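Local atomic coordinates of pngf-ii (Elizabethkingia meningoseptica, PDB entry 4R4X), a protein that probably hydrolyses the bond between asparagine and N-linked glycans, as a bacterial peptide:N-glycosidase that releases sugar chains from glycoproteins. Residues 8-13 and 21-26; 186-191 and 221-226; 234-239 and 326-331; 249-254 and 297-302. One frame throughout, in Å; residues are numbered along the deposited sequence.

Contact 1: residues 8-13 and 21-26; sequences YQNSFE and NHIISI
Tyr8 and Ile23 face each other, their CA atoms 5.3 Å apart, where strands 8-12 and 23-26 run roughly antiparallel with 148° between their directions. Tyr8 N donates to Ile23 O at 3.0 Å. The neighbouring link is made by a side chain: with CG anti to its carbonyl carbon (chi1 -60°), the His22 ring lies beside its backbone N, and ND1 donates to Tyr8 O at 3.0 Å, the oxygen slightly tilted from the ring plane. A water accepts from Ile23 N at 2.9 Å and donates weakly to Tyr8 O. The Tyr8 ring carries the apolar part: CD1 is 4.1 Å from Ile23 CG2, and Ser25 CB sits at the ring edge, as far from CE1, while the hydroxyl is bonded to Val135 O. Asn10 crosses Ile23 at about a right angle, its ND2 4.0 Å from Ile23 CD1. One backbone bond, a histidine and a water thus join the splaying strands, with Tyr8 O held by the imidazole and only weakly by the water.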
loop_
_atom_site.group_PDB
_atom_site.type_symbol
_atom_site.label_atom_id
_atom_site.label_comp_id
_atom_site.label_asym_id
_atom_site.label_seq_id
_atom_site.Cartn_x
_atom_site.Cartn_y
_atom_site.Cartn_z
ATOM N N TYR A 8 -34.058 -16.309 -8.786
ATOM C CA TYR A 8 -34.547 -15.029 -8.281
ATOM C C TYR A 8 -34.211 -13.874 -9.199
ATOM O O TYR A 8 -33.273 -13.943 -10.003
ATOM C CB TYR A 8 -33.945 -14.720 -6.906
ATOM C CG TYR A 8 -34.343 -15.684 -5.813
ATOM C CD1 TYR A 8 -33.592 -16.814 -5.561
ATOM C CD2 TYR A 8 -35.461 -15.452 -5.021
ATOM C CE1 TYR A 8 -33.940 -17.706 -4.553
ATOM C CE2 TYR A 8 -35.829 -16.341 -4.016
ATOM C CZ TYR A 8 -35.067 -17.459 -3.776
ATOM O OH TYR A 8 -35.410 -18.353 -2.778
ATOM N N GLN A 9 -34.959 -12.797 -9.020
ATOM C CA GLN A 9 -34.812 -11.577 -9.813
ATOM C C GLN A 9 -34.795 -10.339 -8.919
ATOM O O GLN A 9 -35.702 -10.157 -8.095
ATOM C CB GLN A 9 -35.970 -11.482 -10.807
ATOM C CG GLN A 9 -35.911 -10.281 -11.728
ATOM C CD GLN A 9 -37.081 -10.250 -12.697
ATOM O OE1 GLN A 9 -36.914 -10.526 -13.885
ATOM N NE2 GLN A 9 -38.261 -9.944 -12.195
ATOM N N ASN A 10 -33.781 -9.492 -9.103
ATOM C CA ASN A 10 -33.609 -8.233 -8.366
ATOM C C ASN A 10 -34.259 -7.043 -9.062
ATOM O O ASN A 10 -34.173 -6.916 -10.279
ATOM C CB ASN A 10 -32.124 -7.918 -8.175
ATOM C CG ASN A 10 -31.459 -8.860 -7.187
ATOM O OD1 ASN A 10 -30.856 -8.435 -6.205
ATOM N ND2 ASN A 10 -31.622 -10.139 -7.412
ATOM N N SER A 11 -34.887 -6.185 -8.258
ATOM C CA SER A 11 -35.582 -4.982 -8.710
ATOM C C SER A 11 -35.224 -3.850 -7.780
ATOM O O SER A 11 -34.964 -4.070 -6.603
ATOM C CB SER A 11 -37.096 -5.186 -8.627
ATOM O OG SER A 11 -37.581 -5.860 -9.768
ATOM N N PHE A 12 -35.211 -2.634 -8.310
ATOM C CA PHE A 12 -35.163 -1.435 -7.481
ATOM C C PHE A 12 -36.358 -0.562 -7.864
ATOM O O PHE A 12 -36.495 -0.175 -9.021
ATOM C CB PHE A 12 -33.843 -0.680 -7.667
ATOM C CG PHE A 12 -33.672 0.469 -6.713
ATOM C CD1 PHE A 12 -33.404 0.238 -5.367
ATOM C CD2 PHE A 12 -33.789 1.786 -7.152
ATOM C CE1 PHE A 12 -33.255 1.295 -4.479
ATOM C CE2 PHE A 12 -33.642 2.845 -6.269
ATOM C CZ PHE A 12 -33.377 2.600 -4.931
ATOM N N GLU A 13 -37.241 -0.307 -6.896
ATOM C CA GLU A 13 -38.401 0.575 -7.078
ATOM C C GLU A 13 -39.115 0.314 -8.397
ATOM O O GLU A 13 -39.374 1.233 -9.162
ATOM C CB GLU A 13 -37.974 2.047 -6.964
ATOM C CG GLU A 13 -37.589 2.450 -5.544
ATOM C CD GLU A 13 -36.995 3.849 -5.438
ATOM O OE1 GLU A 13 -36.838 4.523 -6.481
ATOM O OE2 GLU A 13 -36.682 4.274 -4.301
ATOM N N ASN A 21 -26.976 -11.030 -12.867
ATOM C CA ASN A 21 -26.522 -12.369 -12.511
ATOM C C ASN A 21 -27.508 -12.927 -11.476
ATOM O O ASN A 21 -27.433 -12.565 -10.313
ATOM C CB ASN A 21 -25.119 -12.252 -11.915
ATOM C CG ASN A 21 -24.536 -13.575 -11.475
ATOM O OD1 ASN A 21 -25.045 -14.661 -11.791
ATOM N ND2 ASN A 21 -23.414 -13.489 -10.767
ATOM N N HIS A 22 -28.435 -13.777 -11.903
ATOM C CA HIS A 22 -29.547 -14.187 -11.027
ATOM C C HIS A 22 -29.076 -15.077 -9.878
ATOM O O HIS A 22 -28.299 -15.995 -10.065
ATOM C CB HIS A 22 -30.623 -14.919 -11.807
ATOM C CG HIS A 22 -31.233 -14.108 -12.907
ATOM N ND1 HIS A 22 -32.250 -13.209 -12.686
ATOM C CD2 HIS A 22 -30.965 -14.054 -14.234
ATOM C CE1 HIS A 22 -32.594 -12.647 -13.831
ATOM N NE2 HIS A 22 -31.825 -13.139 -14.785
ATOM N N ILE A 23 -29.577 -14.786 -8.689
ATOM C CA ILE A 23 -29.333 -15.623 -7.528
ATOM C C ILE A 23 -30.108 -16.933 -7.675
ATOM O O ILE A 23 -31.222 -16.959 -8.212
ATOM C CB ILE A 23 -29.685 -14.858 -6.225
ATOM C CG1 ILE A 23 -28.721 -13.680 -6.029
ATOM C CG2 ILE A 23 -29.616 -15.784 -5.015
ATOM C CD1 ILE A 23 -29.284 -12.520 -5.219
ATOM N N ILE A 24 -29.495 -18.027 -7.240
ATOM C CA ILE A 24 -30.109 -19.349 -7.306
ATOM C C ILE A 24 -29.973 -20.067 -5.965
ATOM O O ILE A 24 -28.892 -20.111 -5.391
ATOM C CB ILE A 24 -29.469 -20.220 -8.413
ATOM C CG1 ILE A 24 -29.510 -19.485 -9.761
ATOM C CG2 ILE A 24 -30.153 -21.592 -8.482
ATOM C CD1 ILE A 24 -28.814 -20.200 -10.911
ATOM N N SER A 25 -31.068 -20.660 -5.493
ATOM C CA SER A 25 -31.036 -21.535 -4.322
ATOM C C SER A 25 -31.376 -22.929 -4.806
ATOM O O SER A 25 -32.348 -23.105 -5.568
ATOM C CB SER A 25 -32.039 -21.070 -3.264
ATOM O OG SER A 25 -32.148 -21.972 -2.153
ATOM N N ILE A 26 -30.583 -23.912 -4.393
ATOM C CA ILE A 26 -30.904 -25.309 -4.630
ATOM C C ILE A 26 -31.074 -25.995 -3.295
ATOM O O ILE A 26 -30.185 -25.928 -2.435
ATOM C CB ILE A 26 -29.825 -26.013 -5.457
ATOM C CG1 ILE A 26 -29.684 -25.313 -6.808
ATOM C CG2 ILE A 26 -30.187 -27.481 -5.643
ATOM C CD1 ILE A 26 -28.538 -25.826 -7.647
HETATM O O HOH W 1 -31.175 -12.326 -8.415
#

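Contact 2: residues 186-191 and 221-226; sequences ITIPVF and VKIPEI
Ile188, Val190, Val221, Ile223 and Pro224 make a contact, apolar in its side chains, between strand 186-191 and the end of strand 216-222 with the loop that follows. Ile188 does most of the work with two different branches. Its CD1 meets Pro224 CD tip to tip at 3.9 Å, and its CG2 approaches Ile223 CD1 at 4.2 Å. A chi1 of -53° sets CG1 beside the backbone N, and chi2 of -70° turns CD1 to the proline ring. Farther along, Val190 CG1 and Val221 CG1 touch more loosely, at 4.4 Å.

Polar atoms play a lesser part. No hydrogen bond joins the two segments; Ile188 CD1 merely comes within 4.2 Å of Lys222 O. Within 221-226, Lys222 NZ turns back to donate to Ile223 O at 2.9 Å, approaching from above the carbonyl plane.

The backbone of 186-191 is instead bonded along its own sheet to strand 358-367, where Val190 and Phe191 both face Leu362 in a classic beta bulge. Val221 pairs with Ile344 of the other sheet, and Ile344 and Ile346 add to the apolar layer. Branched aliphatic groups and a proline ring thus line the interface between strand 186-191 and the strand end and loop opposite, and cohesion here comes from van der Waals packing, with each strand's hydrogen bonding directed elsewhere.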
loop_
_atom_site.group_PDB
_atom_site.type_symbol
_atom_site.label_atom_id
_atom_site.label_comp_id
_atom_site.label_asym_id
_atom_site.label_seq_id
_atom_site.Cartn_x
_atom_site.Cartn_y
_atom_site.Cartn_z
ATOM N N ILE A 186 -2.072 -8.047 -5.362
ATOM C CA ILE A 186 -0.794 -8.730 -5.253
ATOM C C ILE A 186 0.067 -8.097 -4.173
ATOM O O ILE A 186 0.319 -6.890 -4.211
ATOM C CB ILE A 186 -0.040 -8.654 -6.578
ATOM C CG1 ILE A 186 -0.840 -9.381 -7.666
ATOM C CG2 ILE A 186 1.351 -9.244 -6.448
ATOM C CD1 ILE A 186 -0.404 -9.050 -9.072
ATOM N N THR A 187 0.560 -8.925 -3.255
ATOM C CA THR A 187 1.514 -8.484 -2.234
ATOM C C THR A 187 2.861 -9.051 -2.603
ATOM O O THR A 187 2.969 -10.246 -2.911
ATOM C CB THR A 187 1.100 -8.957 -0.827
ATOM O OG1 THR A 187 -0.141 -8.350 -0.504
ATOM C CG2 THR A 187 2.116 -8.545 0.229
ATOM N N ILE A 188 3.861 -8.181 -2.619
ATOM C CA ILE A 188 5.245 -8.564 -2.772
ATOM C C ILE A 188 5.976 -8.415 -1.435
ATOM O O ILE A 188 6.364 -7.298 -1.062
ATOM C CB ILE A 188 5.948 -7.695 -3.818
ATOM C CG1 ILE A 188 5.168 -7.682 -5.146
ATOM C CG2 ILE A 188 7.387 -8.163 -4.015
ATOM C CD1 ILE A 188 5.201 -8.997 -5.892
ATOM N N PRO A 189 6.214 -9.542 -0.728
ATOM C CA PRO A 189 6.924 -9.469 0.545
ATOM C C PRO A 189 8.379 -9.115 0.332
ATOM O O PRO A 189 8.999 -9.601 -0.628
ATOM C CB PRO A 189 6.787 -10.889 1.131
ATOM C CG PRO A 189 6.019 -11.698 0.143
ATOM C CD PRO A 189 5.934 -10.931 -1.140
ATOM N N VAL A 190 8.916 -8.258 1.193
ATOM C CA VAL A 190 10.325 -7.915 1.140
ATOM C C VAL A 190 11.010 -8.271 2.455
ATOM O O VAL A 190 11.873 -9.143 2.461
ATOM C CB VAL A 190 10.544 -6.423 0.802
ATOM C CG1 VAL A 190 12.020 -6.135 0.616
ATOM C CG2 VAL A 190 9.783 -6.055 -0.452
ATOM N N PHE A 191 10.638 -7.595 3.550
ATOM C CA PHE A 191 11.246 -7.848 4.876
ATOM C C PHE A 191 10.179 -8.109 5.915
ATOM O O PHE A 191 9.088 -7.510 5.882
ATOM C CB PHE A 191 12.146 -6.694 5.367
ATOM C CG PHE A 191 13.285 -6.351 4.447
ATOM C CD1 PHE A 191 14.238 -7.288 4.092
ATOM C CD2 PHE A 191 13.427 -5.059 3.961
ATOM C CE1 PHE A 191 15.280 -6.960 3.253
ATOM C CE2 PHE A 191 14.444 -4.732 3.095
ATOM C CZ PHE A 191 15.391 -5.684 2.747
ATOM N N VAL A 221 14.228 -8.796 -5.423
ATOM C CA VAL A 221 12.847 -9.246 -5.489
ATOM C C VAL A 221 12.330 -9.178 -6.929
ATOM O O VAL A 221 12.628 -8.233 -7.663
ATOM C CB VAL A 221 11.899 -8.456 -4.544
ATOM C CG1 VAL A 221 12.402 -8.506 -3.121
ATOM C CG2 VAL A 221 11.755 -7.012 -4.963
ATOM N N LYS A 222 11.563 -10.189 -7.329
ATOM C CA LYS A 222 11.025 -10.225 -8.670
ATOM C C LYS A 222 9.653 -9.535 -8.720
ATOM O O LYS A 222 8.757 -9.879 -7.989
ATOM C CB LYS A 222 10.948 -11.667 -9.194
ATOM C CG LYS A 222 10.380 -11.753 -10.614
ATOM C CD LYS A 222 11.052 -10.770 -11.581
ATOM C CE LYS A 222 10.679 -11.024 -13.041
ATOM N NZ LYS A 222 9.269 -10.637 -13.325
ATOM N N ILE A 223 9.530 -8.526 -9.570
ATOM C CA ILE A 223 8.294 -7.781 -9.748
ATOM C C ILE A 223 7.645 -8.225 -11.042
ATOM O O ILE A 223 8.292 -8.189 -12.093
ATOM C CB ILE A 223 8.570 -6.269 -9.865
ATOM C CG1 ILE A 223 9.435 -5.795 -8.690
ATOM C CG2 ILE A 223 7.263 -5.476 -9.972
ATOM C CD1 ILE A 223 8.778 -5.996 -7.337
ATOM N N PRO A 224 6.363 -8.635 -10.980
ATOM C CA PRO A 224 5.692 -9.047 -12.211
ATOM C C PRO A 224 5.505 -7.879 -13.151
ATOM O O PRO A 224 5.721 -6.711 -12.757
ATOM C CB PRO A 224 4.342 -9.574 -11.715
ATOM C CG PRO A 224 4.096 -8.815 -10.472
ATOM C CD PRO A 224 5.454 -8.723 -9.820
ATOM N N GLU A 225 5.106 -8.174 -14.386
ATOM C CA GLU A 225 4.706 -7.118 -15.285
ATOM C C GLU A 225 3.516 -6.404 -14.654
ATOM O O GLU A 225 2.585 -7.041 -14.186
ATOM C CB GLU A 225 4.312 -7.649 -16.660
ATOM C CG GLU A 225 3.871 -6.547 -17.613
ATOM C CD GLU A 225 3.393 -7.074 -18.965
ATOM O OE1 GLU A 225 2.890 -6.261 -19.788
ATOM O OE2 GLU A 225 3.504 -8.293 -19.196
ATOM N N ILE A 226 3.561 -5.080 -14.621
ATOM C CA ILE A 226 2.424 -4.350 -14.130
ATOM C C ILE A 226 1.974 -3.364 -15.233
ATOM O O ILE A 226 2.713 -2.476 -15.662
ATOM C CB ILE A 226 2.667 -3.765 -12.701
ATOM C CG1 ILE A 226 2.796 -2.273 -12.687
ATOM C CG2 ILE A 226 3.892 -4.341 -12.013
ATOM C CD1 ILE A 226 1.492 -1.605 -12.412
#

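Contact 3: residues 234-239 and 326-331; sequences VELKQK and TPYRQD
Val234 opens a regular antiparallel ladder with Gln330, its N donating to Gln330 O and its O accepting from Gln330 N; CG1 also lies against Gln330 CB at 4.0 Å. Glu235 follows in a non-hydrogen-bonded pair with Arg329 on the other face of the sheet. Their aliphatic parts pass each other, Glu235 CB 3.9 Å from Arg329 CG, but the charged ends only come near: Glu235 OE2 is 4.5 Å from Arg329 NE and well out of the guanidinium plane, and Arg329 NH2 is bonded to Ser365 instead. Leu236 bonds reciprocally with Tyr328, the bond from Leu236 N being nearly straight (174°). The two side chains lie side by side, pointing the same way, with Leu236 CD2 3.5 Å from Tyr328 CD1. Lys237, bent at chi2, lays its CD 3.7 Å from Pro327 CB. Gln238 completes the ladder with Thr326 and adds a side-chain bond, Thr326 OG1 donating to Gln238 OE1 at 2.8 Å. A bend at chi2 (-86°) places its CD for this, and Gln238 NE2 reaches His358 ND1. Val234, Leu236 and Tyr328 turn inward to Met300 of the facing sheet, while Lys237, Pro327 and Arg329 look outward. This in-out alternation is that of an antiparallel pair at the rim of a beta sandwich, strand 326-331 being outermost in its four-stranded sheet; the two strands are sheet neighbours but far apart in sequence.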
loop_
_atom_site.group_PDB
_atom_site.type_symbol
_atom_site.label_atom_id
_atom_site.label_comp_id
_atom_site.label_asym_id
_atom_site.label_seq_id
_atom_site.Cartn_x
_atom_site.Cartn_y
_atom_site.Cartn_z
ATOM N N VAL A 234 3.913 1.065 -1.342
ATOM C CA VAL A 234 4.933 0.456 -0.526
ATOM C C VAL A 234 4.572 0.724 0.909
ATOM O O VAL A 234 4.224 1.859 1.244
ATOM C CB VAL A 234 6.340 0.989 -0.859
ATOM C CG1 VAL A 234 6.423 2.514 -0.751
ATOM C CG2 VAL A 234 7.380 0.328 0.026
ATOM N N GLU A 235 4.637 -0.323 1.738
ATOM C CA GLU A 235 4.282 -0.223 3.163
ATOM C C GLU A 235 5.367 -0.747 4.097
ATOM O O GLU A 235 5.820 -1.889 3.983
ATOM C CB GLU A 235 2.973 -0.942 3.465
ATOM C CG GLU A 235 2.457 -0.690 4.895
ATOM C CD GLU A 235 1.039 -1.225 5.099
ATOM O OE1 GLU A 235 0.212 -0.542 5.725
ATOM O OE2 GLU A 235 0.748 -2.346 4.635
ATOM N N LEU A 236 5.762 0.105 5.040
ATOM C CA LEU A 236 6.790 -0.209 6.012
ATOM C C LEU A 236 6.207 -0.055 7.411
ATOM O O LEU A 236 5.426 0.890 7.669
ATOM C CB LEU A 236 7.986 0.739 5.834
ATOM C CG LEU A 236 9.156 0.430 6.792
ATOM C CD1 LEU A 236 10.497 0.464 6.093
ATOM C CD2 LEU A 236 9.154 1.361 7.974
ATOM N N LYS A 237 6.575 -0.973 8.301
ATOM C CA LYS A 237 6.206 -0.882 9.712
ATOM C C LYS A 237 7.502 -0.878 10.498
ATOM O O LYS A 237 8.432 -1.585 10.153
ATOM C CB LYS A 237 5.341 -2.076 10.147
ATOM C CG LYS A 237 4.097 -2.356 9.338
ATOM C CD LYS A 237 3.073 -1.231 9.380
ATOM C CE LYS A 237 1.826 -1.603 8.566
ATOM N NZ LYS A 237 1.098 -2.756 9.178
ATOM N N GLN A 238 7.595 -0.057 11.527
ATOM C CA GLN A 238 8.864 0.157 12.233
ATOM C C GLN A 238 8.642 0.258 13.735
ATOM O O GLN A 238 7.612 0.732 14.171
ATOM C CB GLN A 238 9.520 1.452 11.730
ATOM C CG GLN A 238 10.747 1.944 12.482
ATOM C CD GLN A 238 10.438 2.811 13.697
ATOM O OE1 GLN A 238 9.396 3.452 13.780
ATOM N NE2 GLN A 238 11.361 2.852 14.634
ATOM N N LYS A 239 9.630 -0.187 14.509
ATOM C CA LYS A 239 9.757 0.158 15.914
ATOM C C LYS A 239 11.213 0.169 16.327
ATOM O O LYS A 239 12.071 -0.371 15.623
ATOM C CB LYS A 239 8.989 -0.825 16.793
ATOM C CG LYS A 239 9.655 -2.182 16.946
ATOM C CD LYS A 239 8.744 -3.095 17.755
ATOM C CE LYS A 239 9.199 -4.539 17.729
ATOM N NZ LYS A 239 10.164 -4.824 18.822
ATOM N N THR A 326 5.229 2.230 14.174
ATOM C CA THR A 326 4.959 3.285 13.230
ATOM C C THR A 326 4.732 2.684 11.870
ATOM O O THR A 326 5.592 1.955 11.393
ATOM C CB THR A 326 6.124 4.247 13.044
ATOM O OG1 THR A 326 6.813 4.418 14.284
ATOM C CG2 THR A 326 5.611 5.575 12.497
ATOM N N PRO A 327 3.577 2.980 11.252
ATOM C CA PRO A 327 3.334 2.574 9.889
ATOM C C PRO A 327 3.574 3.721 8.913
ATOM O O PRO A 327 3.256 4.877 9.224
ATOM C CB PRO A 327 1.866 2.229 9.909
ATOM C CG PRO A 327 1.280 3.222 10.884
ATOM C CD PRO A 327 2.372 3.578 11.850
ATOM N N TYR A 328 4.127 3.371 7.756
ATOM C CA TYR A 328 4.360 4.301 6.667
ATOM C C TYR A 328 3.936 3.636 5.364
ATOM O O TYR A 328 4.415 2.548 5.032
ATOM C CB TYR A 328 5.834 4.657 6.549
ATOM C CG TYR A 328 6.567 5.088 7.807
ATOM C CD1 TYR A 328 7.099 4.146 8.676
ATOM C CD2 TYR A 328 6.791 6.443 8.086
ATOM C CE1 TYR A 328 7.831 4.527 9.791
ATOM C CE2 TYR A 328 7.506 6.832 9.214
ATOM C CZ TYR A 328 8.023 5.867 10.057
ATOM O OH TYR A 328 8.765 6.216 11.168
ATOM N N ARG A 329 3.074 4.292 4.605
ATOM C CA ARG A 329 2.669 3.743 3.328
ATOM C C ARG A 329 2.589 4.854 2.298
ATOM O O ARG A 329 1.900 5.868 2.505
ATOM C CB ARG A 329 1.327 3.007 3.441
ATOM C CG ARG A 329 0.959 2.172 2.204
ATOM C CD ARG A 329 -0.357 1.411 2.387
ATOM N NE ARG A 329 -0.581 0.374 1.363
ATOM C CZ ARG A 329 -1.754 -0.204 1.101
ATOM N NH1 ARG A 329 -2.856 0.161 1.752
ATOM N NH2 ARG A 329 -1.851 -1.150 0.156
ATOM N N GLN A 330 3.277 4.635 1.183
ATOM C CA GLN A 330 3.328 5.603 0.097
ATOM C C GLN A 330 2.875 4.996 -1.247
ATOM O O GLN A 330 3.252 3.870 -1.610
ATOM C CB GLN A 330 4.749 6.111 -0.068
ATOM C CG GLN A 330 4.866 7.181 -1.163
ATOM C CD GLN A 330 6.041 8.103 -1.002
ATOM O OE1 GLN A 330 6.748 8.460 -1.975
ATOM N NE2 GLN A 330 6.268 8.510 0.189
ATOM N N ASP A 331 2.081 5.768 -1.963
ATOM C CA ASP A 331 1.675 5.486 -3.348
ATOM C C ASP A 331 2.893 5.751 -4.222
ATOM O O ASP A 331 3.448 6.841 -4.193
ATOM C CB ASP A 331 0.532 6.418 -3.680
ATOM C CG ASP A 331 -0.044 6.233 -5.091
ATOM O OD1 ASP A 331 0.566 5.543 -5.948
ATOM O OD2 ASP A 331 -1.119 6.830 -5.321
#

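Contact 4: residues 249-254 and 297-302; sequences GDVFII and IELMRF
Phe302 has its CG between the backbone N and the carbonyl carbon (chi1 67°), and its ring lies with one face on Gly249, CA 3.8 Å from the centroid in a CH-pi contact. Arg301, bent at chi2 and chi3, wraps its guanidinium round to Glu298. The grip is side-on: Arg301 NH2 meets the syn lone pair of Glu298 OE1 at 2.8 Å, and NE meets OE2 at 2.9 Å from above the carboxylate plane. Asp250 adds a long salt bridge, OD1 to Arg301 NE at 3.8 Å, and its OD2 lies 2.7 Å from Glu298 OE2, the carboxylate planes 80° apart. Ser531 and Thr386 also bond to Glu298. On the other face, Ile253 CG2 packs at 3.8 Å against Leu299 CD1, which also reaches Val251.

The backbones pair antiparallel, but the register slips by one at a classic beta bulge, where Leu299 and Met300 both face Val251. Val251 O accepts from Met300 N at 3.2 Å and, weakly, from Leu299 N. Gly249, lacking a side chain, admits the Phe302 ring. Opposite this apolar layer, the close acid oxygens suggest that a proton probably lies between them, with Arg301 probably balancing the remaining charge.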
loop_
_atom_site.group_PDB
_atom_site.type_symbol
_atom_site.label_atom_id
_atom_site.label_comp_id
_atom_site.label_asym_id
_atom_site.label_seq_id
_atom_site.Cartn_x
_atom_site.Cartn_y
_atom_site.Cartn_z
ATOM N N GLY A 249 15.419 7.700 7.481
ATOM C CA GLY A 249 15.145 6.451 6.806
ATOM C C GLY A 249 14.816 6.610 5.318
ATOM O O GLY A 249 14.327 7.655 4.848
ATOM N N ASP A 250 15.099 5.553 4.570
ATOM C CA ASP A 250 14.726 5.472 3.161
ATOM C C ASP A 250 14.393 4.033 2.844
ATOM O O ASP A 250 15.077 3.117 3.301
ATOM C CB ASP A 250 15.908 5.852 2.256
ATOM C CG ASP A 250 15.773 7.225 1.610
ATOM O OD1 ASP A 250 14.694 7.854 1.626
ATOM O OD2 ASP A 250 16.786 7.685 1.052
ATOM N N VAL A 251 13.364 3.850 2.038
ATOM C CA VAL A 251 13.165 2.638 1.266
ATOM C C VAL A 251 13.557 3.036 -0.147
ATOM O O VAL A 251 13.071 4.052 -0.682
ATOM C CB VAL A 251 11.718 2.159 1.302
ATOM C CG1 VAL A 251 11.555 0.896 0.475
ATOM C CG2 VAL A 251 11.282 1.929 2.740
ATOM N N PHE A 252 14.475 2.269 -0.722
ATOM C CA PHE A 252 15.096 2.630 -1.981
ATOM C C PHE A 252 15.182 1.435 -2.903
ATOM O O PHE A 252 15.096 0.286 -2.460
ATOM C CB PHE A 252 16.495 3.231 -1.760
ATOM C CG PHE A 252 17.491 2.297 -1.124
ATOM C CD1 PHE A 252 17.608 2.213 0.250
ATOM C CD2 PHE A 252 18.328 1.511 -1.911
ATOM C CE1 PHE A 252 18.525 1.343 0.843
ATOM C CE2 PHE A 252 19.261 0.662 -1.331
ATOM C CZ PHE A 252 19.347 0.561 0.058
ATOM N N ILE A 253 15.292 1.729 -4.186
ATOM C CA ILE A 253 15.649 0.746 -5.199
ATOM C C ILE A 253 16.908 1.228 -5.910
ATOM O O ILE A 253 17.250 2.426 -5.876
ATOM C CB ILE A 253 14.509 0.456 -6.209
ATOM C CG1 ILE A 253 14.090 1.718 -6.954
ATOM C CG2 ILE A 253 13.297 -0.142 -5.492
ATOM C CD1 ILE A 253 13.122 1.499 -8.093
ATOM N N ILE A 254 17.604 0.293 -6.565
ATOM C CA ILE A 254 18.862 0.600 -7.205
ATOM C C ILE A 254 18.720 0.434 -8.724
ATOM O O ILE A 254 18.680 -0.704 -9.225
ATOM C CB ILE A 254 20.001 -0.291 -6.658
ATOM C CG1 ILE A 254 20.181 -0.049 -5.161
ATOM C CG2 ILE A 254 21.304 0.013 -7.393
ATOM C CD1 ILE A 254 21.141 -0.980 -4.471
ATOM N N ILE A 297 17.088 5.424 -6.349
ATOM C CA ILE A 297 15.753 6.017 -6.259
ATOM C C ILE A 297 15.180 5.742 -4.878
ATOM O O ILE A 297 15.134 4.565 -4.423
ATOM C CB ILE A 297 14.849 5.454 -7.347
ATOM C CG1 ILE A 297 15.326 6.004 -8.700
ATOM C CG2 ILE A 297 13.356 5.780 -7.145
ATOM C CD1 ILE A 297 14.600 5.409 -9.858
ATOM N N GLU A 298 14.723 6.816 -4.237
ATOM C CA GLU A 298 13.975 6.726 -2.968
ATOM C C GLU A 298 12.513 6.393 -3.226
ATOM O O GLU A 298 11.762 7.226 -3.769
ATOM C CB GLU A 298 14.027 8.059 -2.216
ATOM C CG GLU A 298 15.404 8.529 -1.927
ATOM C CD GLU A 298 15.448 9.858 -1.206
ATOM O OE1 GLU A 298 14.747 10.808 -1.622
ATOM O OE2 GLU A 298 16.201 9.953 -0.222
ATOM N N LEU A 299 12.079 5.181 -2.893
ATOM C CA LEU A 299 10.634 4.892 -2.956
ATOM C C LEU A 299 9.870 5.723 -1.926
ATOM O O LEU A 299 8.798 6.235 -2.224
ATOM C CB LEU A 299 10.334 3.414 -2.705
ATOM C CG LEU A 299 10.941 2.385 -3.652
ATOM C CD1 LEU A 299 10.302 1.016 -3.371
ATOM C CD2 LEU A 299 10.708 2.796 -5.116
HETATM N N MSE A 300 10.440 5.856 -0.732
HETATM C CA MSE A 300 9.777 6.499 0.421
HETATM C C MSE A 300 10.850 7.029 1.331
HETATM O O MSE A 300 11.706 6.276 1.772
HETATM C CB MSE A 300 8.920 5.481 1.206
HETATM C CG MSE A 300 8.307 6.040 2.499
HETATM SE SE MSE A 300 8.043 4.646 3.885
HETATM C CE MSE A 300 7.404 3.172 2.750
ATOM N N ARG A 301 10.824 8.337 1.618
ATOM C CA ARG A 301 11.685 8.950 2.610
ATOM C C ARG A 301 10.850 9.103 3.874
ATOM O O ARG A 301 9.722 9.630 3.825
ATOM C CB ARG A 301 12.204 10.316 2.124
ATOM C CG ARG A 301 12.919 11.162 3.182
ATOM C CD ARG A 301 14.428 11.253 3.050
ATOM N NE ARG A 301 14.888 11.628 1.711
ATOM C CZ ARG A 301 15.109 12.858 1.235
ATOM N NH1 ARG A 301 14.905 13.949 1.963
ATOM N NH2 ARG A 301 15.511 12.998 -0.031
ATOM N N PHE A 302 11.375 8.598 4.996
ATOM C CA PHE A 302 10.643 8.609 6.253
ATOM C C PHE A 302 11.592 8.916 7.398
ATOM O O PHE A 302 12.822 8.803 7.270
ATOM C CB PHE A 302 9.885 7.281 6.506
ATOM C CG PHE A 302 10.778 6.084 6.748
ATOM C CD1 PHE A 302 11.337 5.377 5.678
ATOM C CD2 PHE A 302 11.049 5.640 8.046
ATOM C CE1 PHE A 302 12.168 4.283 5.900
ATOM C CE2 PHE A 302 11.885 4.545 8.273
ATOM C CZ PHE A 302 12.442 3.860 7.204
#

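Contact 1 stands apart, in the N-terminal domain, its centre about 39 Å from that of contact 2, and is only partly buried; a histidine and a water supplement its sparse backbone pairing. The other three lie in one sandwich. Contacts 3 and 4 are buried ladders within opposing sheets that touch face to face, Tyr328 CD2 lying 3.6 Å from Phe302 CB. Contact 2 spans the gap between those same two sheets, nearer an edge, and so has packing without cross-strand bonds. Chemistry follows place: regular pairing with an exposed polar face in contact 3, a bulge and a buried charged cluster in contact 4, aliphatic contacts in contact 2.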